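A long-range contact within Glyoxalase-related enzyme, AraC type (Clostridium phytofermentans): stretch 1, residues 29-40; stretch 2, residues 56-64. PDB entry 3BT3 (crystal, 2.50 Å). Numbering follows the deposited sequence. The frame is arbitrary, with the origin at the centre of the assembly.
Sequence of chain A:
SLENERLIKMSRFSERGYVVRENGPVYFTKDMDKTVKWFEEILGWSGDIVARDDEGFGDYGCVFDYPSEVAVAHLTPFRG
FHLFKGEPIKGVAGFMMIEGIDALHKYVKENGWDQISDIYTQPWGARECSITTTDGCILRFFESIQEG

Stretch 1, residues 29-40: TKDMDKTVKWFE
Stretch 2, residues 56-64: GFGDYGCVF

Residues 32-40 form a helix that continues later in the chain, and Asp31 occupies its N-cap position. Its backbone hydrogen bonds begin with Thr35 N to Asp31 O (3.3 Å) and Val36 N to Met32 O (2.8 Å). In the second stretch, Phe57 and Gly58 are extended (phi/psi -87/152° and -73/134°), the chain turns a corner at Asp59 and Tyr60, and a strand then runs through Phe64. Helix and strand point almost the same way, their axes 9° apart and 9.2 Å apart at closest approach. CA-CA distances set the register: Asp31 to Phe57 6.4 Å, Met32 to Gly58 5.3 Å, and Val36 to Val63 6.8 Å.

No direct hydrogen bond links the stretches; two waters bridge them at the start of the helix. Water 1 donates to Gly58 O (2.8 Å), accepts from Met32 N (3.3 Å) and donates weakly to Lys30 O (3.3 Å). Water 2 donates to Asp31 OD2 (2.8 Å) and Asp33 OD2 (2.9 Å) while accepting from Asp33 N (3.1 Å) and Gly58 N (3.2 Å). Two carboxylates thus meet the opposing backbone through one solvent molecule, with Asp31 at chi1 t and Asp33 at m. Before the helix, Thr29 OG1 accepts from Asp31 N (3.1 Å) and donates to Thr35 OG1 (2.8 Å), tying the incoming chain to the first turn.

Met32, buried and pointing toward stretch 2, has the largest area covered there, 103 Å². With chi1 -148°, chi2 159° and chi3 98°, it lays SD 3.7 Å from Gly58 C and brings CE 2.9 Å from Tyr60 O and 3.3 Å from Gly61 N. Glycine suits both 58 and 61: an ideal CB would lie 2.6 Å from Met32 CE at Gly58 and 2.3 Å from it at Gly61, both clashes. The long, unbranched methionine fills the space over this backbone.

Farther along, Val63 points toward the helix from the strand, with chi1 m. Its CG1 lies 4.0 Å from CG2 of Val36 (chi1 t), and its CG2 sits 3.8 Å from the Phe39 ring centroid, only 9° off the ring normal, a CH-pi contact over the face. Phe39 adopts chi1 -91° and chi2 90°. All three apolar residues are buried, whereas Cys62 and Phe64 point away, in the alternation usual for a strand.

At the exposed end, Phe57 (chi1 m, chi2 -90°) directs its ring edge at Asp31, with CD1 3.4 Å from OD2. In all, 453 Å² is buried.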

# COMPACT_ATOMS: atom_id res chain seq x y z
N THR A 29 8.30 -10.81 -2.17
CA THR A 29 9.51 -11.17 -2.90
C THR A 29 10.11 -12.51 -2.48
O THR A 29 10.08 -12.87 -1.30
CB THR A 29 10.60 -10.07 -2.75
OG1 THR A 29 11.83 -10.52 -3.34
CG2 THR A 29 10.85 -9.77 -1.29
N LYS A 30 10.66 -13.23 -3.45
CA LYS A 30 11.30 -14.52 -3.22
C LYS A 30 12.76 -14.35 -2.76
O LYS A 30 13.34 -15.27 -2.20
CB LYS A 30 11.26 -15.39 -4.48
CG LYS A 30 9.87 -15.82 -4.90
CD LYS A 30 9.15 -16.56 -3.77
CE LYS A 30 9.84 -17.88 -3.43
NZ LYS A 30 9.82 -18.86 -4.56
N ASP A 31 13.34 -13.18 -3.01
CA ASP A 31 14.71 -12.88 -2.59
C ASP A 31 14.81 -11.40 -2.21
O ASP A 31 15.16 -10.54 -3.02
CB ASP A 31 15.70 -13.23 -3.72
CG ASP A 31 17.15 -13.25 -3.23
OD1 ASP A 31 18.04 -13.70 -4.00
OD2 ASP A 31 17.42 -12.83 -2.08
N MET A 32 14.52 -11.13 -0.94
CA MET A 32 14.51 -9.78 -0.37
C MET A 32 15.76 -8.93 -0.62
O MET A 32 15.65 -7.76 -1.00
CB MET A 32 14.22 -9.87 1.14
CG MET A 32 13.43 -8.69 1.70
SD MET A 32 12.59 -9.09 3.27
CE MET A 32 13.65 -8.47 4.27
N ASP A 33 16.94 -9.50 -0.40
CA ASP A 33 18.18 -8.77 -0.63
C ASP A 33 18.26 -8.19 -2.03
O ASP A 33 18.59 -7.01 -2.20
CB ASP A 33 19.37 -9.69 -0.39
CG ASP A 33 19.68 -9.85 1.08
OD1 ASP A 33 20.22 -8.89 1.68
OD2 ASP A 33 19.39 -10.93 1.65
N LYS A 34 17.95 -9.00 -3.04
CA LYS A 34 18.01 -8.52 -4.42
C LYS A 34 16.99 -7.39 -4.65
O LYS A 34 17.28 -6.42 -5.36
CB LYS A 34 17.76 -9.67 -5.41
CG LYS A 34 17.74 -9.23 -6.88
CD LYS A 34 17.73 -10.41 -7.86
CE LYS A 34 16.36 -11.06 -7.96
NZ LYS A 34 15.35 -10.18 -8.61
N THR A 35 15.81 -7.52 -4.04
CA THR A 35 14.76 -6.52 -4.15
C THR A 35 15.20 -5.21 -3.52
O THR A 35 15.01 -4.14 -4.09
CB THR A 35 13.47 -7.00 -3.47
OG1 THR A 35 12.97 -8.14 -4.17
CG2 THR A 35 12.41 -5.90 -3.45
N VAL A 36 15.80 -5.31 -2.34
CA VAL A 36 16.28 -4.14 -1.63
C VAL A 36 17.42 -3.45 -2.39
O VAL A 36 17.51 -2.22 -2.39
CB VAL A 36 16.78 -4.54 -0.22
CG1 VAL A 36 17.64 -3.45 0.37
CG2 VAL A 36 15.59 -4.80 0.68
N LYS A 37 18.29 -4.23 -3.03
CA LYS A 37 19.41 -3.66 -3.77
C LYS A 37 18.87 -2.90 -4.98
O LYS A 37 19.41 -1.87 -5.37
CB LYS A 37 20.37 -4.75 -4.22
CG LYS A 37 21.38 -5.13 -3.16
CD LYS A 37 22.19 -6.37 -3.55
CE LYS A 37 23.37 -6.61 -2.61
NZ LYS A 37 22.98 -6.78 -1.17
N TRP A 38 17.78 -3.42 -5.54
CA TRP A 38 17.18 -2.79 -6.69
C TRP A 38 16.59 -1.43 -6.28
O TRP A 38 16.86 -0.41 -6.92
CB TRP A 38 16.09 -3.69 -7.27
CG TRP A 38 15.47 -3.13 -8.50
CD1 TRP A 38 15.95 -3.23 -9.77
CD2 TRP A 38 14.30 -2.32 -8.57
NE1 TRP A 38 15.15 -2.53 -10.64
CE2 TRP A 38 14.13 -1.96 -9.93
CE3 TRP A 38 13.38 -1.86 -7.62
CZ2 TRP A 38 13.06 -1.15 -10.36
CZ3 TRP A 38 12.32 -1.06 -8.05
CH2 TRP A 38 12.18 -0.72 -9.41
N PHE A 39 15.81 -1.43 -5.20
CA PHE A 39 15.22 -0.19 -4.73
C PHE A 39 16.30 0.84 -4.43
O PHE A 39 16.08 2.04 -4.57
CB PHE A 39 14.38 -0.42 -3.47
CG PHE A 39 12.94 -0.73 -3.75
CD1 PHE A 39 12.51 -2.04 -3.93
CD2 PHE A 39 12.01 0.30 -3.83
CE1 PHE A 39 11.19 -2.31 -4.19
CE2 PHE A 39 10.68 0.03 -4.10
CZ PHE A 39 10.26 -1.27 -4.27
N GLU A 40 17.47 0.36 -4.01
CA GLU A 40 18.58 1.25 -3.69
C GLU A 40 19.32 1.74 -4.94
O GLU A 40 19.51 2.95 -5.13
CB GLU A 40 19.59 0.54 -2.75
CG GLU A 40 19.16 0.46 -1.28
CD GLU A 40 20.09 -0.40 -0.41
OE1 GLU A 40 19.93 -0.40 0.84
OE2 GLU A 40 20.98 -1.09 -0.97
N GLY A 56 19.16 -17.93 5.23
CA GLY A 56 19.76 -16.63 5.02
C GLY A 56 18.95 -15.57 4.28
O GLY A 56 19.39 -14.43 4.15
N PHE A 57 17.77 -15.94 3.80
CA PHE A 57 16.93 -15.01 3.06
C PHE A 57 16.02 -14.19 3.97
O PHE A 57 15.64 -14.64 5.05
CB PHE A 57 16.11 -15.79 2.04
CG PHE A 57 16.94 -16.37 0.94
CD1 PHE A 57 17.18 -15.64 -0.22
CD2 PHE A 57 17.53 -17.62 1.08
CE1 PHE A 57 18.00 -16.14 -1.22
CE2 PHE A 57 18.36 -18.14 0.08
CZ PHE A 57 18.59 -17.40 -1.07
N GLY A 58 15.67 -12.99 3.54
CA GLY A 58 14.81 -12.15 4.34
C GLY A 58 13.36 -12.57 4.38
O GLY A 58 12.78 -12.89 3.35
N ASP A 59 12.77 -12.60 5.58
CA ASP A 59 11.36 -12.95 5.75
C ASP A 59 10.58 -11.65 5.84
O ASP A 59 9.45 -11.55 5.37
CB ASP A 59 11.12 -13.73 7.05
CG ASP A 59 11.55 -15.17 6.97
OD1 ASP A 59 11.25 -15.83 5.95
OD2 ASP A 59 12.17 -15.65 7.94
N TYR A 60 11.19 -10.66 6.47
CA TYR A 60 10.55 -9.37 6.64
C TYR A 60 11.55 -8.23 6.56
O TYR A 60 12.69 -8.34 7.03
CB TYR A 60 9.84 -9.28 8.00
CG TYR A 60 9.18 -7.94 8.18
CD1 TYR A 60 8.06 -7.59 7.42
CD2 TYR A 60 9.72 -6.99 9.04
CE1 TYR A 60 7.51 -6.33 7.51
CE2 TYR A 60 9.17 -5.72 9.14
CZ TYR A 60 8.06 -5.39 8.37
OH TYR A 60 7.50 -4.15 8.45
N GLY A 61 11.11 -7.14 5.95
CA GLY A 61 11.95 -5.97 5.81
C GLY A 61 11.15 -4.84 5.21
O GLY A 61 9.93 -4.91 5.13
N CYS A 62 11.83 -3.78 4.78
CA CYS A 62 11.12 -2.69 4.17
C CYS A 62 12.03 -1.76 3.43
O CYS A 62 13.25 -1.79 3.60
CB CYS A 62 10.32 -1.93 5.22
SG CYS A 62 11.33 -1.17 6.47
N VAL A 63 11.42 -0.94 2.57
CA VAL A 63 12.14 0.05 1.80
C VAL A 63 11.37 1.36 1.89
O VAL A 63 10.14 1.36 1.99
CB VAL A 63 12.29 -0.38 0.31
CG1 VAL A 63 13.22 -1.56 0.22
CG2 VAL A 63 10.93 -0.72 -0.30
N PHE A 64 12.09 2.47 1.89
CA PHE A 64 11.47 3.77 1.99
C PHE A 64 12.27 4.77 1.19
O PHE A 64 13.48 4.58 0.97
CB PHE A 64 11.38 4.21 3.46
CG PHE A 64 12.36 3.51 4.36
CD1 PHE A 64 13.72 3.82 4.31
CD2 PHE A 64 11.93 2.53 5.25
CE1 PHE A 64 14.64 3.15 5.12
CE2 PHE A 64 12.84 1.86 6.07
CZ PHE A 64 14.20 2.17 6.01
O HOH W 1 13.36 -13.70 0.75
O HOH W 2 17.03 -12.37 0.66